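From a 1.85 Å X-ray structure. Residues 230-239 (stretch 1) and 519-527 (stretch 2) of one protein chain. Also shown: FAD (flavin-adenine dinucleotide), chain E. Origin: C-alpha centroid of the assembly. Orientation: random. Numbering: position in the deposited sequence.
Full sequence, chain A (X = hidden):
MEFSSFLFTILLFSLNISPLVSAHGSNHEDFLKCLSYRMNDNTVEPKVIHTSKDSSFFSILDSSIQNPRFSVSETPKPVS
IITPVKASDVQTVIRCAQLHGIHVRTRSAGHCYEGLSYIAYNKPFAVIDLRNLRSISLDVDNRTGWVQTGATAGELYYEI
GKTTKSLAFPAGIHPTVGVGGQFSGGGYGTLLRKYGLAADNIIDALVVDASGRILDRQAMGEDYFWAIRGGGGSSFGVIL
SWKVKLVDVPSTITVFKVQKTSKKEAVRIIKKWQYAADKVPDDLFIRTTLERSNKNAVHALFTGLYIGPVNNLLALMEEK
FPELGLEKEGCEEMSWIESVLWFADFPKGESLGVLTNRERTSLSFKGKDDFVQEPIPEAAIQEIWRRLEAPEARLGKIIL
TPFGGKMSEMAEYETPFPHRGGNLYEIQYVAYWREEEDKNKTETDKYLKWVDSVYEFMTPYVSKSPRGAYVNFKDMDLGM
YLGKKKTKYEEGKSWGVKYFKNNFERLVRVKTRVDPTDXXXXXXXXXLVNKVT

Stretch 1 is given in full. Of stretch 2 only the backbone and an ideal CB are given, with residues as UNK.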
ATOM      1  N   GLY A 230      -2.561  -8.863  -5.832  1.00 13.99           N
ATOM      2  CA  GLY A 230      -1.297  -8.770  -5.123  1.00 13.14           C
ATOM      3  C   GLY A 230      -0.104  -8.571  -6.044  1.00 15.39           C
ATOM      4  O   GLY A 230       0.962  -8.137  -5.606  1.00 17.19           O
ATOM      5  N   GLY A 231      -0.289  -8.875  -7.327  1.00 18.64           N
ATOM      6  CA  GLY A 231       0.807  -8.906  -8.284  1.00 16.96           C
ATOM      7  C   GLY A 231       1.244  -7.548  -8.794  1.00 19.23           C
ATOM      8  O   GLY A 231       2.177  -7.439  -9.597  1.00 17.34           O
ATOM      9  N   GLY A 232       0.578  -6.507  -8.305  1.00 21.74           N
ATOM     10  CA  GLY A 232       0.782  -5.162  -8.810  1.00 18.01           C
ATOM     11  C   GLY A 232      -0.009  -4.987 -10.088  1.00 17.97           C
ATOM     12  O   GLY A 232       0.364  -5.508 -11.135  1.00 20.87           O
ATOM     13  N   GLY A 233      -1.112  -4.255 -10.001  1.00 18.36           N
ATOM     14  CA  GLY A 233      -2.007  -4.084 -11.133  1.00 19.05           C
ATOM     15  C   GLY A 233      -1.413  -3.441 -12.378  1.00 19.99           C
ATOM     16  O   GLY A 233      -1.882  -3.698 -13.483  1.00 21.08           O
ATOM     17  N   SER A 234      -0.378  -2.622 -12.220  1.00 17.38           N
ATOM     18  CA  SER A 234       0.189  -1.916 -13.370  1.00 18.39           C
ATOM     19  C   SER A 234       0.783  -2.866 -14.422  1.00 18.88           C
ATOM     20  O   SER A 234       1.067  -2.457 -15.552  1.00 20.14           O
ATOM     21  CB  SER A 234       1.252  -0.915 -12.908  1.00 17.69           C
ATOM     22  OG  SER A 234       2.335  -1.567 -12.278  1.00 17.99           O
ATOM     23  N   SER A 235       0.955  -4.133 -14.054  1.00 22.28           N
ATOM     24  CA  SER A 235       1.505  -5.144 -14.966  1.00 20.61           C
ATOM     25  C   SER A 235       0.437  -5.906 -15.772  1.00 21.30           C
ATOM     26  O   SER A 235       0.779  -6.649 -16.693  1.00 20.33           O
ATOM     27  CB  SER A 235       2.362  -6.164 -14.186  1.00 17.24           C
ATOM     28  OG  SER A 235       3.540  -5.583 -13.645  1.00 17.28           O
ATOM     29  N   PHE A 236      -0.844  -5.739 -15.439  1.00 20.05           N
ATOM     30  CA  PHE A 236      -1.858  -6.680 -15.932  1.00 22.29           C
ATOM     31  C   PHE A 236      -3.095  -6.074 -16.610  1.00 28.09           C
ATOM     32  O   PHE A 236      -3.842  -6.797 -17.277  1.00 32.48           O
ATOM     33  CB  PHE A 236      -2.307  -7.594 -14.776  1.00 16.53           C
ATOM     34  CG  PHE A 236      -1.221  -8.508 -14.288  1.00 22.64           C
ATOM     35  CD1 PHE A 236      -0.900  -9.662 -14.992  1.00 26.04           C
ATOM     36  CD2 PHE A 236      -0.491  -8.201 -13.155  1.00 20.21           C
ATOM     37  CE1 PHE A 236       0.115 -10.495 -14.569  1.00 15.99           C
ATOM     38  CE2 PHE A 236       0.523  -9.033 -12.727  1.00 18.80           C
ATOM     39  CZ  PHE A 236       0.823 -10.184 -13.439  1.00 17.21           C
ATOM     40  N   GLY A 237      -3.314  -4.768 -16.456  1.00 23.98           N
ATOM     41  CA  GLY A 237      -4.453  -4.117 -17.081  1.00 19.17           C
ATOM     42  C   GLY A 237      -4.927  -2.870 -16.361  1.00 23.09           C
ATOM     43  O   GLY A 237      -4.200  -2.298 -15.552  1.00 20.99           O
ATOM     44  N   VAL A 238      -6.144  -2.432 -16.674  1.00 24.66           N
ATOM     45  CA  VAL A 238      -6.790  -1.388 -15.888  1.00 24.26           C
ATOM     46  C   VAL A 238      -7.956  -1.975 -15.119  1.00 23.07           C
ATOM     47  O   VAL A 238      -9.007  -2.260 -15.691  1.00 25.51           O
ATOM     48  CB  VAL A 238      -7.307  -0.220 -16.743  1.00 24.25           C
ATOM     49  CG1 VAL A 238      -7.845   0.886 -15.829  1.00 20.64           C
ATOM     50  CG2 VAL A 238      -6.204   0.319 -17.635  1.00 24.72           C
ATOM     51  N   ILE A 239      -7.761  -2.142 -13.815  1.00 19.40           N
ATOM     52  CA  ILE A 239      -8.792  -2.697 -12.956  1.00 24.41           C
ATOM     53  C   ILE A 239      -9.851  -1.625 -12.702  1.00 29.58           C
ATOM     54  O   ILE A 239      -9.538  -0.527 -12.232  1.00 29.22           O
ATOM     55  CB  ILE A 239      -8.205  -3.213 -11.619  1.00 19.40           C
ATOM     56  CG1 ILE A 239      -6.967  -4.067 -11.893  1.00 17.35           C
ATOM     57  CG2 ILE A 239      -9.241  -4.027 -10.863  1.00 18.54           C
ATOM     58  CD1 ILE A 239      -6.085  -4.274 -10.705  1.00 16.20           C
ATOM     59  N   UNK A 519       1.836  -4.358 -23.127  1.00 26.54           N
ATOM     60  CA  UNK A 519       1.381  -2.970 -23.138  1.00 28.77           C
ATOM     61  C   UNK A 519       1.498  -2.352 -21.753  1.00 28.87           C
ATOM     62  O   UNK A 519       1.985  -1.231 -21.600  1.00 29.64           O
ATOM     63  CB  UNK A 519      -0.064  -2.882 -23.634  1.00 28.77           C
ATOM     64  N   UNK A 520       1.040  -3.079 -20.745  1.00 28.48           N
ATOM     65  CA  UNK A 520       1.066  -2.559 -19.386  1.00 25.04           C
ATOM     66  C   UNK A 520       2.425  -2.794 -18.736  1.00 25.60           C
ATOM     67  O   UNK A 520       2.688  -3.869 -18.203  1.00 26.44           O
ATOM     68  CB  UNK A 520      -0.040  -3.204 -18.548  1.00 25.04           C
ATOM     69  N   UNK A 521       3.286  -1.779 -18.801  1.00 22.89           N
ATOM     70  CA  UNK A 521       4.641  -1.874 -18.273  1.00 24.26           C
ATOM     71  C   UNK A 521       5.082  -0.574 -17.601  1.00 28.15           C
ATOM     72  O   UNK A 521       4.750   0.513 -18.060  1.00 29.35           O
ATOM     73  CB  UNK A 521       5.616  -2.238 -19.395  1.00 24.26           C
ATOM     74  N   UNK A 522       5.814  -0.703 -16.496  1.00 30.26           N
ATOM     75  CA  UNK A 522       6.524   0.424 -15.892  1.00 25.64           C
ATOM     76  C   UNK A 522       7.969   0.010 -15.623  1.00 24.45           C
ATOM     77  O   UNK A 522       8.460  -0.968 -16.199  1.00 25.53           O
ATOM     78  CB  UNK A 522       5.839   0.881 -14.602  1.00 25.64           C
ATOM     79  N   UNK A 523       8.643   0.733 -14.738  1.00 21.69           N
ATOM     80  CA  UNK A 523      10.063   0.496 -14.490  1.00 23.73           C
ATOM     81  C   UNK A 523      10.382  -0.784 -13.680  1.00 21.48           C
ATOM     82  O   UNK A 523      11.545  -1.193 -13.597  1.00 20.73           O
ATOM     83  CB  UNK A 523      10.638   1.708 -13.754  1.00 23.73           C
ATOM     84  N   UNK A 524       9.356  -1.408 -13.096  1.00 20.64           N
ATOM     85  CA  UNK A 524       9.518  -2.640 -12.317  1.00 19.81           C
ATOM     86  C   UNK A 524       8.450  -3.711 -12.639  1.00 24.64           C
ATOM     87  O   UNK A 524       8.270  -4.679 -11.888  1.00 22.80           O
ATOM     88  CB  UNK A 524       9.470  -2.305 -10.825  1.00 19.81           C
ATOM     89  N   UNK A 525       7.747  -3.548 -13.753  1.00 26.91           N
ATOM     90  CA  UNK A 525       6.639  -4.447 -14.073  1.00 26.00           C
ATOM     91  C   UNK A 525       7.102  -5.896 -14.316  1.00 22.54           C
ATOM     92  O   UNK A 525       8.282  -6.158 -14.595  1.00 18.10           O
ATOM     93  CB  UNK A 525       5.899  -3.928 -15.307  1.00 26.00           C
ATOM     94  N   UNK A 526       6.160  -6.827 -14.179  1.00 19.80           N
ATOM     95  CA  UNK A 526       6.410  -8.243 -14.411  1.00 18.86           C
ATOM     96  C   UNK A 526       6.739  -8.447 -15.882  1.00 21.56           C
ATOM     97  O   UNK A 526       6.003  -7.960 -16.745  1.00 20.47           O
ATOM     98  CB  UNK A 526       5.207  -9.093 -13.996  1.00 18.86           C
ATOM     99  N   UNK A 527       7.853  -9.152 -16.181  1.00 20.12           N
ATOM    100  CA  UNK A 527       8.270  -9.356 -17.572  1.00 24.29           C
ATOM    101  C   UNK A 527       7.569 -10.524 -18.267  1.00 25.38           C
ATOM    102  O   UNK A 527       7.012 -11.426 -17.630  1.00 18.11           O
ATOM    103  CB  UNK A 527       9.782  -9.582 -17.620  1.00 24.29           C
TER
HETATM  104  PA  FAD E 603      -1.429   4.889  -7.057  1.00 19.33           P
HETATM  105  O1A FAD E 603      -0.163   5.693  -7.216  1.00 16.53           O
HETATM  106  O2A FAD E 603      -2.630   5.551  -7.691  1.00 22.48           O
HETATM  107  O5B FAD E 603      -1.195   3.396  -7.629  1.00 21.27           O
HETATM  108  C5B FAD E 603      -0.029   2.654  -7.299  1.00 21.66           C
HETATM  109  C4B FAD E 603       0.288   1.561  -8.329  1.00 19.79           C
HETATM  110  O4B FAD E 603      -0.891   0.829  -8.612  1.00 17.36           O
HETATM  111  C3B FAD E 603       0.782   2.160  -9.638  1.00 21.02           C
HETATM  112  O3B FAD E 603       1.768   1.343 -10.233  1.00 17.24           O
HETATM  113  C2B FAD E 603      -0.477   2.206 -10.486  1.00 24.69           C
HETATM  114  O2B FAD E 603      -0.201   2.135 -11.873  1.00 24.27           O
HETATM  115  C1B FAD E 603      -1.287   1.026  -9.959  1.00 18.46           C
HETATM  116  N9A FAD E 603      -2.753   1.199 -10.049  1.00 16.91           N
HETATM  117  C8A FAD E 603      -3.562   2.092  -9.381  1.00 16.45           C
HETATM  118  N7A FAD E 603      -4.847   1.875  -9.762  1.00 16.40           N
HETATM  119  C5A FAD E 603      -4.873   0.861 -10.659  1.00 17.79           C
HETATM  120  C6A FAD E 603      -5.898   0.232 -11.368  1.00 18.31           C
HETATM  121  N6A FAD E 603      -7.171   0.438 -11.052  1.00 17.68           N
HETATM  122  N1A FAD E 603      -5.597  -0.802 -12.232  1.00 19.49           N
HETATM  123  C2A FAD E 603      -4.292  -1.217 -12.387  1.00 15.59           C
HETATM  124  N3A FAD E 603      -3.282  -0.588 -11.685  1.00 17.51           N
HETATM  125  C4A FAD E 603      -3.563   0.430 -10.838  1.00 18.39           C
HETATM  126  N1  FAD E 603       0.156   0.112   2.230  1.00 18.24           N
HETATM  127  C2  FAD E 603      -0.157  -0.874   3.149  1.00 23.95           C
HETATM  128  O2  FAD E 603      -0.577  -1.974   2.771  1.00 15.93           O
HETATM  129  N3  FAD E 603      -0.015  -0.610   4.506  1.00 28.03           N
HETATM  130  C4  FAD E 603       0.439   0.619   4.956  1.00 25.29           C
HETATM  131  O4  FAD E 603       0.443   0.855   6.166  1.00 24.15           O
HETATM  132  C4X FAD E 603       0.733   1.617   4.027  1.00 22.61           C
HETATM  133  N5  FAD E 603       1.060   2.900   4.437  1.00 19.88           N
HETATM  134  C5X FAD E 603       1.042   3.937   3.515  1.00 19.29           C
HETATM  135  C6  FAD E 603       1.118   5.268   3.921  1.00 19.06           C
HETATM  136  C7  FAD E 603       1.107   6.300   2.979  1.00 20.95           C
HETATM  137  C7M FAD E 603       1.201   7.727   3.428  1.00 20.66           C
HETATM  138  C8  FAD E 603       0.973   6.005   1.621  1.00 21.00           C
HETATM  139  C8M FAD E 603       0.983   7.093   0.587  1.00 16.28           C
HETATM  140  C9  FAD E 603       0.900   4.678   1.215  1.00 23.36           C
HETATM  141  C9A FAD E 603       0.986   3.642   2.151  1.00 22.54           C
HETATM  142  N10 FAD E 603       0.949   2.315   1.749  1.00 17.20           N
HETATM  143  C10 FAD E 603       0.557   1.357   2.662  1.00 16.46           C
HETATM  144  C1' FAD E 603       1.252   1.942   0.331  1.00 11.40           C
HETATM  145  C2' FAD E 603       0.029   1.913  -0.566  1.00 14.78           C
HETATM  146  O2' FAD E 603      -0.818   0.860  -0.158  1.00 20.14           O
HETATM  147  C3' FAD E 603       0.512   1.718  -1.997  1.00 15.36           C
HETATM  148  O3' FAD E 603       1.247   2.861  -2.378  1.00 19.46           O
HETATM  149  C4' FAD E 603      -0.631   1.574  -2.972  1.00 12.97           C
HETATM  150  O4' FAD E 603      -0.194   0.894  -4.119  1.00 14.89           O
HETATM  151  C5' FAD E 603      -1.077   2.946  -3.426  1.00 13.28           C
HETATM  152  O5' FAD E 603      -2.336   2.829  -4.047  1.00 15.51           O
HETATM  153  P   FAD E 603      -2.965   4.154  -4.694  1.00 18.14           P
HETATM  154  O1P FAD E 603      -4.147   3.793  -5.554  1.00 15.08           O
HETATM  155  O2P FAD E 603      -3.352   5.146  -3.625  1.00 13.22           O
HETATM  156  O3P FAD E 603      -1.663   4.703  -5.473  1.00 22.20           O

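Position 519 has nothing of stretch 1 within 5.5 Å of its ideal CB, so no preference is set there. The residue is Phe519, whose ring makes no contact with the other stretch.

Position 520 is tightly placed. Its CB points toward stretch 1 and lies 3.3 Å from Ser234 O, with the turn from Ser235 to Gly237 beside it and the side chain of Val238 beyond. The CA of Gly237 offers a surface on which a flat group can lie, so an aromatic or a long apolar side chain would suit. The residue is Phe520, in the m rotamer. Gly237 CA sits 3.5 Å from the centroid of the Phe520 ring and 7° off its normal, a CH-pi contact over the face. Phe520 CE1 also packs 3.8 Å from Val238 CG2, extending the apolar contact into the strand.

At position 521 the CB points away into space free of stretch 1, and many residues would fit. Cys521 occupies it.

Position 522 points sideways, but its ideal CB is 4.9 Å from Ser234 OG, a hydroxyl that a side chain of modest length could reach. Asp, Asn or another short polar residue would serve. The residue is Asp522, and Ser234 OG donates a short hydrogen bond of 2.6 Å to Asp522 OD2. Asp522 OD1 accepts from the backbone N of position 524 at 3.2 Å, so the carboxylate also braces its own loop.

Positions 523 and 524 find nothing of stretch 1 near their ideal CB atoms, and the contact leaves their identity open. They are Glu523 and Gln524, both of which use their side-chain polar atoms elsewhere in the structure.

Position 525 points toward stretch 1, its ideal CB only 3.3 Å from Ser235 OG. That closeness favours a small residue, such as Ser or Ala, although a longer one might turn aside. Ser525 is found, in the p rotamer; its OG accepts a weak hydrogen bond from Asp522 N at 3.2 Å.

Position 526 also points toward stretch 1, with Ser235 OG 3.9 Å and Phe236 CZ 4.6 Å from its ideal CB. Its backbone N already engages the hydroxyl, donating to Ser235 OG at 2.9 Å and 165°, and the nearby ring of Phe236 favours an apolar side chain such as Val, Leu, Ile or Met. Ile526 places CG1 4.3 Å from Phe236 CZ.

Position 527 points away, and phi of -84° is compatible with proline among others. Pro527 makes no contact with stretch 1.

Stretch 2, residues 519-527: FFCDEQSIP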
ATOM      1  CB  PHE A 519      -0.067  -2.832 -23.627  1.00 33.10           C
ATOM      2  CG  PHE A 519      -0.596  -1.398 -23.570  1.00 36.53           C
ATOM      3  CD1 PHE A 519      -0.154  -0.432 -24.485  1.00 36.18           C
ATOM      4  CD2 PHE A 519      -1.523  -1.014 -22.606  1.00 33.39           C
ATOM      5  CE1 PHE A 519      -0.631   0.887 -24.436  1.00 33.02           C
ATOM      6  CE2 PHE A 519      -2.002   0.307 -22.552  1.00 32.88           C
ATOM      7  CZ  PHE A 519      -1.554   1.253 -23.470  1.00 30.68           C
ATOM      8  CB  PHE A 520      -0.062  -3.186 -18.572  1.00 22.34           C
ATOM      9  CG  PHE A 520      -1.423  -2.840 -19.093  1.00 20.91           C
ATOM     10  CD1 PHE A 520      -1.999  -1.618 -18.796  1.00 21.13           C
ATOM     11  CD2 PHE A 520      -2.112  -3.720 -19.910  1.00 27.76           C
ATOM     12  CE1 PHE A 520      -3.243  -1.290 -19.282  1.00 22.11           C
ATOM     13  CE2 PHE A 520      -3.358  -3.391 -20.409  1.00 27.16           C
ATOM     14  CZ  PHE A 520      -3.922  -2.177 -20.093  1.00 22.54           C
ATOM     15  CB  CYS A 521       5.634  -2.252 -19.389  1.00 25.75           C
ATOM     16  SG  CYS A 521       6.058  -0.938 -20.605  1.00 36.28           S
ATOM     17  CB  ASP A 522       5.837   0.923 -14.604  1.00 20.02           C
ATOM     18  CG  ASP A 522       5.459  -0.193 -13.641  1.00 17.05           C
ATOM     19  OD1 ASP A 522       6.202  -1.173 -13.492  1.00 20.62           O
ATOM     20  OD2 ASP A 522       4.404  -0.076 -12.997  1.00 19.93           O
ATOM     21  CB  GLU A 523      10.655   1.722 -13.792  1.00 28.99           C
ATOM     22  CG  GLU A 523      10.789   2.969 -14.687  1.00 33.94           C
ATOM     23  CD  GLU A 523       9.460   3.654 -15.005  1.00 31.82           C
ATOM     24  OE1 GLU A 523       8.473   3.426 -14.270  1.00 32.30           O
ATOM     25  OE2 GLU A 523       9.413   4.421 -15.993  1.00 29.26           O
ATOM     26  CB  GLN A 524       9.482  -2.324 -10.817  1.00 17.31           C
ATOM     27  CG  GLN A 524      10.811  -1.920 -10.208  1.00 18.78           C
ATOM     28  CD  GLN A 524      10.763  -1.865  -8.684  1.00 20.43           C
ATOM     29  OE1 GLN A 524       9.685  -1.784  -8.087  1.00 21.03           O
ATOM     30  NE2 GLN A 524      11.932  -1.919  -8.045  1.00 22.68           N
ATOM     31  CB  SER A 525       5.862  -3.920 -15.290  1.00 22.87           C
ATOM     32  OG  SER A 525       6.694  -3.825 -16.430  1.00 24.94           O
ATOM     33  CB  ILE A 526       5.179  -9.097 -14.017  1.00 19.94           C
ATOM     34  CG1 ILE A 526       4.827  -8.913 -12.533  1.00 18.83           C
ATOM     35  CG2 ILE A 526       5.388 -10.568 -14.362  1.00 15.90           C
ATOM     36  CD1 ILE A 526       5.881  -9.414 -11.565  1.00 14.30           C
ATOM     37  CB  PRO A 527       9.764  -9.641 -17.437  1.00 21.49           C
ATOM     38  CG  PRO A 527       9.848 -10.396 -16.150  1.00 19.96           C
ATOM     39  CD  PRO A 527       8.839  -9.716 -15.239  1.00 18.36           C
TER
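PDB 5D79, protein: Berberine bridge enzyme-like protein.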